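Local coordinates for protein aminoglycoside N(3)-acetyltransferase, AAC(3)-IVa (Escherichia coli, PDB 6MN3) that transfers an acetyl group from acetyl-CoA to the 3-amino group of 2-deoxystreptamine aminoglycosides, thereby probably conferring resistance to antibiotics such as gentamicin, tobramycin and apramycin, at residues 156-160 with 188-192; 3-7 with 213-217; 21-27 with 50-54. One frame throughout, in Å; residues are numbered along the deposited sequence.

Contact 1 of 3, residues 156-160 with 188-192. With ZN (zinc ion), chain D.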
loop_
_atom_site.group_PDB
_atom_site.type_symbol
_atom_site.label_atom_id
_atom_site.label_comp_id
_atom_site.label_asym_id
_atom_site.label_seq_id
_atom_site.Cartn_x
_atom_site.Cartn_y
_atom_site.Cartn_z
ATOM N N HIS A 156 -6.554 -3.951 -4.419
ATOM C CA HIS A 156 -7.575 -3.100 -5.026
ATOM C C HIS A 156 -7.327 -2.931 -6.519
ATOM O O HIS A 156 -8.274 -2.855 -7.311
ATOM C CB HIS A 156 -7.606 -1.739 -4.333
ATOM C CG HIS A 156 -8.380 -1.729 -3.053
ATOM N ND1 HIS A 156 -9.738 -1.963 -3.002
ATOM C CD2 HIS A 156 -7.989 -1.508 -1.776
ATOM C CE1 HIS A 156 -10.148 -1.888 -1.749
ATOM N NE2 HIS A 156 -9.106 -1.613 -0.985
ATOM N N LEU A 157 -6.056 -2.861 -6.921
ATOM C CA LEU A 157 -5.731 -2.820 -8.341
ATOM C C LEU A 157 -6.177 -4.100 -9.037
ATOM O O LEU A 157 -6.642 -4.066 -10.182
ATOM C CB LEU A 157 -4.228 -2.599 -8.523
ATOM C CG LEU A 157 -3.595 -2.951 -9.873
ATOM C CD1 LEU A 157 -4.117 -2.041 -10.979
ATOM C CD2 LEU A 157 -2.078 -2.875 -9.785
ATOM N N ALA A 158 -6.055 -5.239 -8.350
ATOM C CA ALA A 158 -6.459 -6.510 -8.940
ATOM C C ALA A 158 -7.962 -6.555 -9.178
ATOM O O ALA A 158 -8.419 -7.098 -10.189
ATOM C CB ALA A 158 -6.019 -7.666 -8.044
ATOM N N GLU A 159 -8.748 -5.991 -8.255
ATOM C CA GLU A 159 -10.190 -5.915 -8.463
ATOM C C GLU A 159 -10.519 -5.127 -9.722
ATOM O O GLU A 159 -11.395 -5.521 -10.501
ATOM C CB GLU A 159 -10.867 -5.271 -7.254
ATOM C CG GLU A 159 -10.740 -6.042 -5.957
ATOM C CD GLU A 159 -11.310 -5.272 -4.782
ATOM O OE1 GLU A 159 -10.893 -4.114 -4.572
ATOM O OE2 GLU A 159 -12.182 -5.821 -4.076
ATOM N N LEU A 160 -9.824 -4.011 -9.937
ATOM C CA LEU A 160 -10.118 -3.170 -11.091
ATOM C C LEU A 160 -9.688 -3.839 -12.389
ATOM O O LEU A 160 -10.374 -3.722 -13.410
ATOM C CB LEU A 160 -9.442 -1.810 -10.928
ATOM C CG LEU A 160 -10.143 -0.906 -9.914
ATOM C CD1 LEU A 160 -9.334 0.350 -9.655
ATOM C CD2 LEU A 160 -11.542 -0.561 -10.399
ATOM N N ASN A 188 -14.303 0.668 -5.770
ATOM C CA ASN A 188 -14.476 -0.688 -5.252
ATOM C C ASN A 188 -13.926 -0.762 -3.828
ATOM O O ASN A 188 -12.861 -1.318 -3.559
ATOM C CB ASN A 188 -13.793 -1.692 -6.174
ATOM C CG ASN A 188 -12.391 -1.264 -6.559
ATOM O OD1 ASN A 188 -12.199 -0.218 -7.180
ATOM N ND2 ASN A 188 -11.402 -2.068 -6.186
ATOM N N ASP A 189 -14.683 -0.178 -2.904
ATOM C CA ASP A 189 -14.298 -0.115 -1.503
ATOM C C ASP A 189 -15.221 -0.981 -0.656
ATOM O O ASP A 189 -16.415 -1.112 -0.940
ATOM C CB ASP A 189 -14.325 1.328 -0.986
ATOM C CG ASP A 189 -13.308 1.574 0.112
ATOM O OD1 ASP A 189 -12.735 2.683 0.158
ATOM O OD2 ASP A 189 -13.077 0.657 0.928
ATOM N N HIS A 190 -14.650 -1.571 0.388
ATOM C CA HIS A 190 -15.393 -2.390 1.338
ATOM C C HIS A 190 -14.592 -2.443 2.634
ATOM O O HIS A 190 -13.639 -1.681 2.825
ATOM C CB HIS A 190 -15.670 -3.785 0.768
ATOM C CG HIS A 190 -14.521 -4.363 -0.000
ATOM N ND1 HIS A 190 -13.582 -5.190 0.575
ATOM C CD2 HIS A 190 -14.163 -4.233 -1.300
ATOM C CE1 HIS A 190 -12.693 -5.546 -0.336
ATOM N NE2 HIS A 190 -13.023 -4.978 -1.483
ATOM N N CYS A 191 -14.979 -3.353 3.532
ATOM C CA CYS A 191 -14.276 -3.486 4.803
ATOM C C CYS A 191 -12.855 -4.002 4.631
ATOM O O CYS A 191 -12.054 -3.891 5.566
ATOM C CB CYS A 191 -15.053 -4.412 5.738
ATOM S SG CYS A 191 -15.008 -6.150 5.253
ATOM N N CYS A 192 -12.531 -4.575 3.470
ATOM C CA CYS A 192 -11.205 -5.083 3.126
ATOM C C CYS A 192 -10.738 -6.208 4.041
ATOM O O CYS A 192 -9.591 -6.658 3.925
ATOM C CB CYS A 192 -10.157 -3.961 3.115
ATOM S SG CYS A 192 -10.494 -2.632 1.938
HETATM ZN ZN ZN D . -17.139 -7.035 4.858
#
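Next to the zinc site, helix 154-161 and the loop after strand 181-187 bring Cys192, His156 and Glu159 into an order resembling a Cys-His-acid charge relay, although geometry alone does not establish a catalytic role. Cys192 SG lies at the edge of the His156 ring, 3.4 Å from His156 NE2. On the ring's other nitrogen, His156 ND1 makes a weak 2.9 Å hydrogen bond to Glu159 OE1, one helical turn along. Glutamate suits this buried place because its two oxygens can serve several donors: Asn188 ND2 donates to Glu159 OE1 at 2.7 Å, His190 NE2 to Glu159 OE2 at 2.9 Å, and Tyr166 also bonds OE2. The short amide of Asn188 reaches the helix backbone too, through a weak 3.4 Å bond from Asn188 ND2 to His156 O. His190 works at both nitrogens, its ND1 accepting Cys192 N at 3.1 Å. The adjacent Cys191 turns elsewhere, its SG binding zinc at 2.3 Å beside His243, Cys249 and Cys252. Neighbouring cysteines thus have different surroundings, one a metal ligand and one beside an imidazole, while the carboxylate orients His190 through a good hydrogen bond and His156 through a weak one.

Contact 2 of 3, residues 3-7 with 213-217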
loop_
_atom_site.group_PDB
_atom_site.type_symbol
_atom_site.label_atom_id
_atom_site.label_comp_id
_atom_site.label_asym_id
_atom_site.label_seq_id
_atom_site.Cartn_x
_atom_site.Cartn_y
_atom_site.Cartn_z
ATOM N N MET A 3 10.811 -4.651 28.860
ATOM C CA MET A 3 12.221 -4.491 28.506
ATOM C C MET A 3 12.489 -5.031 27.102
ATOM O O MET A 3 13.284 -5.947 26.891
ATOM C CB MET A 3 13.104 -5.176 29.541
ATOM C CG MET A 3 13.632 -4.238 30.606
ATOM S SD MET A 3 15.069 -4.925 31.440
ATOM C CE MET A 3 15.994 -5.536 30.037
ATOM N N GLN A 4 11.805 -4.437 26.131
ATOM C CA GLN A 4 11.916 -4.876 24.750
ATOM C C GLN A 4 13.155 -4.281 24.094
ATOM O O GLN A 4 13.591 -3.175 24.421
ATOM C CB GLN A 4 10.663 -4.487 23.967
ATOM C CG GLN A 4 9.375 -5.037 24.556
ATOM C CD GLN A 4 8.429 -5.573 23.498
ATOM O OE1 GLN A 4 8.039 -6.741 23.535
ATOM N NE2 GLN A 4 8.053 -4.721 22.551
ATOM N N TYR A 5 13.715 -5.028 23.147
ATOM C CA TYR A 5 14.964 -4.646 22.504
ATOM C C TYR A 5 14.737 -3.527 21.491
ATOM O O TYR A 5 13.838 -3.609 20.651
ATOM C CB TYR A 5 15.590 -5.860 21.819
ATOM C CG TYR A 5 16.892 -5.567 21.112
ATOM C CD1 TYR A 5 18.049 -5.299 21.831
ATOM C CD2 TYR A 5 16.966 -5.562 19.726
ATOM C CE1 TYR A 5 19.242 -5.030 21.192
ATOM C CE2 TYR A 5 18.155 -5.297 19.076
ATOM C CZ TYR A 5 19.290 -5.031 19.814
ATOM O OH TYR A 5 20.477 -4.767 19.173
ATOM N N GLU A 6 15.563 -2.485 21.569
ATOM C CA GLU A 6 15.540 -1.394 20.600
ATOM C C GLU A 6 16.444 -1.770 19.430
ATOM O O GLU A 6 17.668 -1.850 19.580
ATOM C CB GLU A 6 15.979 -0.084 21.251
ATOM C CG GLU A 6 15.119 0.321 22.445
ATOM C CD GLU A 6 15.312 1.774 22.848
ATOM O OE1 GLU A 6 15.970 2.521 22.094
ATOM O OE2 GLU A 6 14.803 2.167 23.920
ATOM N N TRP A 7 15.844 -2.003 18.268
ATOM C CA TRP A 7 16.580 -2.508 17.117
ATOM C C TRP A 7 17.444 -1.420 16.489
ATOM O O TRP A 7 16.998 -0.287 16.291
ATOM C CB TRP A 7 15.613 -3.068 16.076
ATOM C CG TRP A 7 14.933 -4.316 16.519
ATOM C CD1 TRP A 7 13.762 -4.410 17.210
ATOM C CD2 TRP A 7 15.382 -5.660 16.306
ATOM N NE1 TRP A 7 13.453 -5.727 17.438
ATOM C CE2 TRP A 7 14.431 -6.514 16.894
ATOM C CE3 TRP A 7 16.493 -6.221 15.675
ATOM C CZ2 TRP A 7 14.558 -7.898 16.870
ATOM C CZ3 TRP A 7 16.617 -7.596 15.653
ATOM C CH2 TRP A 7 15.657 -8.418 16.244
ATOM N N VAL A 213 10.855 -7.939 11.003
ATOM C CA VAL A 213 11.501 -6.649 10.794
ATOM C C VAL A 213 11.237 -5.841 12.056
ATOM O O VAL A 213 10.090 -5.468 12.327
ATOM C CB VAL A 213 10.981 -5.917 9.551
ATOM C CG1 VAL A 213 11.523 -4.498 9.510
ATOM C CG2 VAL A 213 11.364 -6.673 8.290
ATOM N N GLY A 214 12.282 -5.581 12.828
ATOM C CA GLY A 214 12.066 -5.025 14.152
ATOM C C GLY A 214 11.328 -6.047 14.990
ATOM O O GLY A 214 11.706 -7.222 15.044
ATOM N N HIS A 215 10.256 -5.614 15.643
ATOM C CA HIS A 215 9.385 -6.531 16.364
ATOM C C HIS A 215 8.210 -7.006 15.520
ATOM O O HIS A 215 7.394 -7.794 16.006
ATOM C CB HIS A 215 8.864 -5.871 17.644
ATOM C CG HIS A 215 9.944 -5.478 18.601
ATOM N ND1 HIS A 215 10.299 -6.254 19.683
ATOM C CD2 HIS A 215 10.753 -4.392 18.635
ATOM C CE1 HIS A 215 11.278 -5.662 20.344
ATOM N NE2 HIS A 215 11.571 -4.530 19.729
ATOM N N ALA A 216 8.118 -6.565 14.271
ATOM C CA ALA A 216 6.924 -6.768 13.466
ATOM C C ALA A 216 7.001 -8.053 12.657
ATOM O O ALA A 216 8.069 -8.439 12.171
ATOM C CB ALA A 216 6.709 -5.586 12.522
ATOM N N PHE A 217 5.856 -8.716 12.530
ATOM C CA PHE A 217 5.677 -9.752 11.523
ATOM C C PHE A 217 5.613 -9.089 10.151
ATOM O O PHE A 217 4.720 -8.276 9.889
ATOM C CB PHE A 217 4.401 -10.539 11.822
ATOM C CG PHE A 217 4.101 -11.629 10.831
ATOM C CD1 PHE A 217 2.949 -11.585 10.062
ATOM C CD2 PHE A 217 4.957 -12.707 10.683
ATOM C CE1 PHE A 217 2.665 -12.589 9.154
ATOM C CE2 PHE A 217 4.677 -13.715 9.778
ATOM C CZ PHE A 217 3.530 -13.654 9.012
#
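A beta-hairpin of strands 208-213 and 216-222, with a two-residue loop in a type II' turn from Val213 to Ala216, meets the extended N-terminal segment 3-7 at the protein surface. The turn's own backbone bonds run both ways, Val213 N to Ala216 O at 3.1 Å and Ala216 N to Val213 O at 3.0 Å. Gly214 fits its first corner, where phi of 65° and psi of -130° suit a residue without a side chain. Gly214 CA packs over the face of Trp7 in a CH-pi contact, 3.6 Å from the centroid of the five-membered ring. The indole edge in turn points at the face of His215 in a T-shaped pair, centroids 4.4 Å apart and planes at 81°. Gln4 NE2 lies over the opposite face of the imidazole. Helix 9-19 adds Leu12 against Trp7. Histidine combines a flat ring with a polar edge, and the one hydrogen bond between the segments uses that edge: His215 NE2 donates to Tyr5 O at 2.6 Å.

Contact 3 of 3, residues 21-27 with 50-54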
loop_
_atom_site.group_PDB
_atom_site.type_symbol
_atom_site.label_atom_id
_atom_site.label_comp_id
_atom_site.label_asym_id
_atom_site.label_seq_id
_atom_site.Cartn_x
_atom_site.Cartn_y
_atom_site.Cartn_z
ATOM N N VAL A 21 14.139 -8.487 0.433
ATOM C CA VAL A 21 14.074 -7.219 -0.287
ATOM C C VAL A 21 15.184 -7.167 -1.327
ATOM O O VAL A 21 16.337 -7.520 -1.047
ATOM C CB VAL A 21 14.163 -6.043 0.696
ATOM C CG1 VAL A 21 14.278 -4.724 -0.052
ATOM C CG2 VAL A 21 12.953 -6.027 1.608
ATOM N N THR A 22 14.837 -6.742 -2.541
ATOM C CA THR A 22 15.783 -6.733 -3.648
ATOM C C THR A 22 16.518 -5.400 -3.687
ATOM O O THR A 22 15.879 -4.361 -3.916
ATOM C CB THR A 22 15.062 -6.973 -4.967
ATOM O OG1 THR A 22 14.274 -8.163 -4.872
ATOM C CG2 THR A 22 16.064 -7.122 -6.109
ATOM N N PRO A 23 17.831 -5.368 -3.464
ATOM C CA PRO A 23 18.573 -4.116 -3.641
ATOM C C PRO A 23 18.466 -3.630 -5.079
ATOM O O PRO A 23 18.501 -4.419 -6.024
ATOM C CB PRO A 23 20.014 -4.497 -3.279
ATOM C CG PRO A 23 19.892 -5.744 -2.461
ATOM C CD PRO A 23 18.698 -6.467 -3.008
ATOM N N GLY A 24 18.320 -2.318 -5.235
ATOM C CA GLY A 24 18.147 -1.726 -6.543
ATOM C C GLY A 24 16.759 -1.855 -7.130
ATOM O O GLY A 24 16.529 -1.368 -8.241
ATOM N N GLY A 25 15.824 -2.488 -6.424
ATOM C CA GLY A 25 14.482 -2.686 -6.926
ATOM C C GLY A 25 13.526 -1.601 -6.469
ATOM O O GLY A 25 13.900 -0.618 -5.829
ATOM N N VAL A 26 12.260 -1.792 -6.824
ATOM C CA VAL A 26 11.175 -0.928 -6.379
ATOM C C VAL A 26 10.440 -1.644 -5.258
ATOM O O VAL A 26 10.090 -2.822 -5.391
ATOM C CB VAL A 26 10.225 -0.582 -7.537
ATOM C CG1 VAL A 26 9.033 0.208 -7.031
ATOM C CG2 VAL A 26 10.968 0.200 -8.606
ATOM N N LEU A 27 10.216 -0.941 -4.147
ATOM C CA LEU A 27 9.623 -1.534 -2.952
ATOM C C LEU A 27 8.514 -0.627 -2.437
ATOM O O LEU A 27 8.777 0.497 -1.997
ATOM C CB LEU A 27 10.682 -1.763 -1.874
ATOM C CG LEU A 27 10.204 -2.413 -0.576
ATOM C CD1 LEU A 27 9.755 -3.845 -0.819
ATOM C CD2 LEU A 27 11.296 -2.364 0.477
ATOM N N LEU A 50 15.227 1.058 5.310
ATOM C CA LEU A 50 14.597 0.666 4.054
ATOM C C LEU A 50 15.379 1.195 2.860
ATOM O O LEU A 50 15.601 0.471 1.882
ATOM C CB LEU A 50 13.156 1.169 4.008
ATOM C CG LEU A 50 12.156 0.475 4.932
ATOM C CD1 LEU A 50 10.855 1.253 4.987
ATOM C CD2 LEU A 50 11.909 -0.950 4.473
ATOM N N ARG A 51 15.811 2.454 2.925
ATOM C CA ARG A 51 16.545 3.037 1.810
ATOM C C ARG A 51 17.927 2.413 1.668
ATOM O O ARG A 51 18.420 2.237 0.549
ATOM C CB ARG A 51 16.646 4.550 1.986
ATOM C CG ARG A 51 15.294 5.244 2.054
ATOM C CD ARG A 51 15.371 6.663 1.531
ATOM N NE ARG A 51 15.646 6.704 0.097
ATOM C CZ ARG A 51 15.937 7.815 -0.571
ATOM N NH1 ARG A 51 15.991 8.977 0.068
ATOM N NH2 ARG A 51 16.175 7.768 -1.875
ATOM N N ALA A 52 18.564 2.067 2.789
ATOM C CA ALA A 52 19.874 1.429 2.718
ATOM C C ALA A 52 19.773 0.024 2.139
ATOM O O ALA A 52 20.619 -0.383 1.335
ATOM C CB ALA A 52 20.520 1.401 4.103
ATOM N N ALA A 53 18.745 -0.733 2.535
ATOM C CA ALA A 53 18.544 -2.059 1.963
ATOM C C ALA A 53 18.297 -1.980 0.462
ATOM O O ALA A 53 18.724 -2.863 -0.292
ATOM C CB ALA A 53 17.381 -2.760 2.660
ATOM N N LEU A 54 17.615 -0.925 0.006
ATOM C CA LEU A 54 17.381 -0.758 -1.425
ATOM C C LEU A 54 18.638 -0.303 -2.151
ATOM O O LEU A 54 18.853 -0.680 -3.308
ATOM C CB LEU A 54 16.252 0.241 -1.659
ATOM C CG LEU A 54 14.845 -0.233 -1.309
ATOM C CD1 LEU A 54 13.876 0.916 -1.457
ATOM C CD2 LEU A 54 14.439 -1.395 -2.197
#
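Leu54 is the apolar centre: its CD2 lies 3.8 Å from Leu27 CB and 4.0 Å from Val21 CG1, so one side chain packs against both the start of strand 26-31 and the loop before it. A helical turn earlier, Leu50 CD2 extends the cluster to Leu27 CD2 at 4.3 Å. A type II turn runs from Thr22 to Gly25, closed by Gly25 N to Thr22 O at 3.1 Å; Pro23 supplies the restrained phi of its first corner and Gly24 the positive phi of its second. Pro23 CA makes a CA-H...O contact of 3.6 Å with Ala53 O. At the polar edge Gly24 N donates to Leu54 O at 2.6 Å, satisfying a carbonyl at the helix's C-terminal end, where the helix offers no further amide. Helix 42-54 belongs to the beta-alpha-beta crossover linking the adjacent parallel strands 26-31 and 59-63; Leu60 also touches Leu54, Leu143 of strand 141-145 touches Leu50, and Leu16 of helix 9-19 packs on both Val21 and Leu50.

Contacts 2 and 3 both reach the seven-stranded mixed sheet and lie about 6 Å apart at their nearest atoms, with centres about 20 Å apart; helix 9-19 links them in sequence and touches both, through Trp7 and Val213 in contact 2 and Val21, Pro23 and Leu50 in contact 3. Contact 1, which holds the zinc ligand Cys191, lies across the chain's centre from them, its centre about 32 Å from that of contact 2 and about 27 Å from that of contact 3. Along the chain, contact 2 closes a long loop enclosing both others, and contact 3 closes before contact 1 opens. Contacts 2 and 3 therefore join parts of the fold remote from the metal.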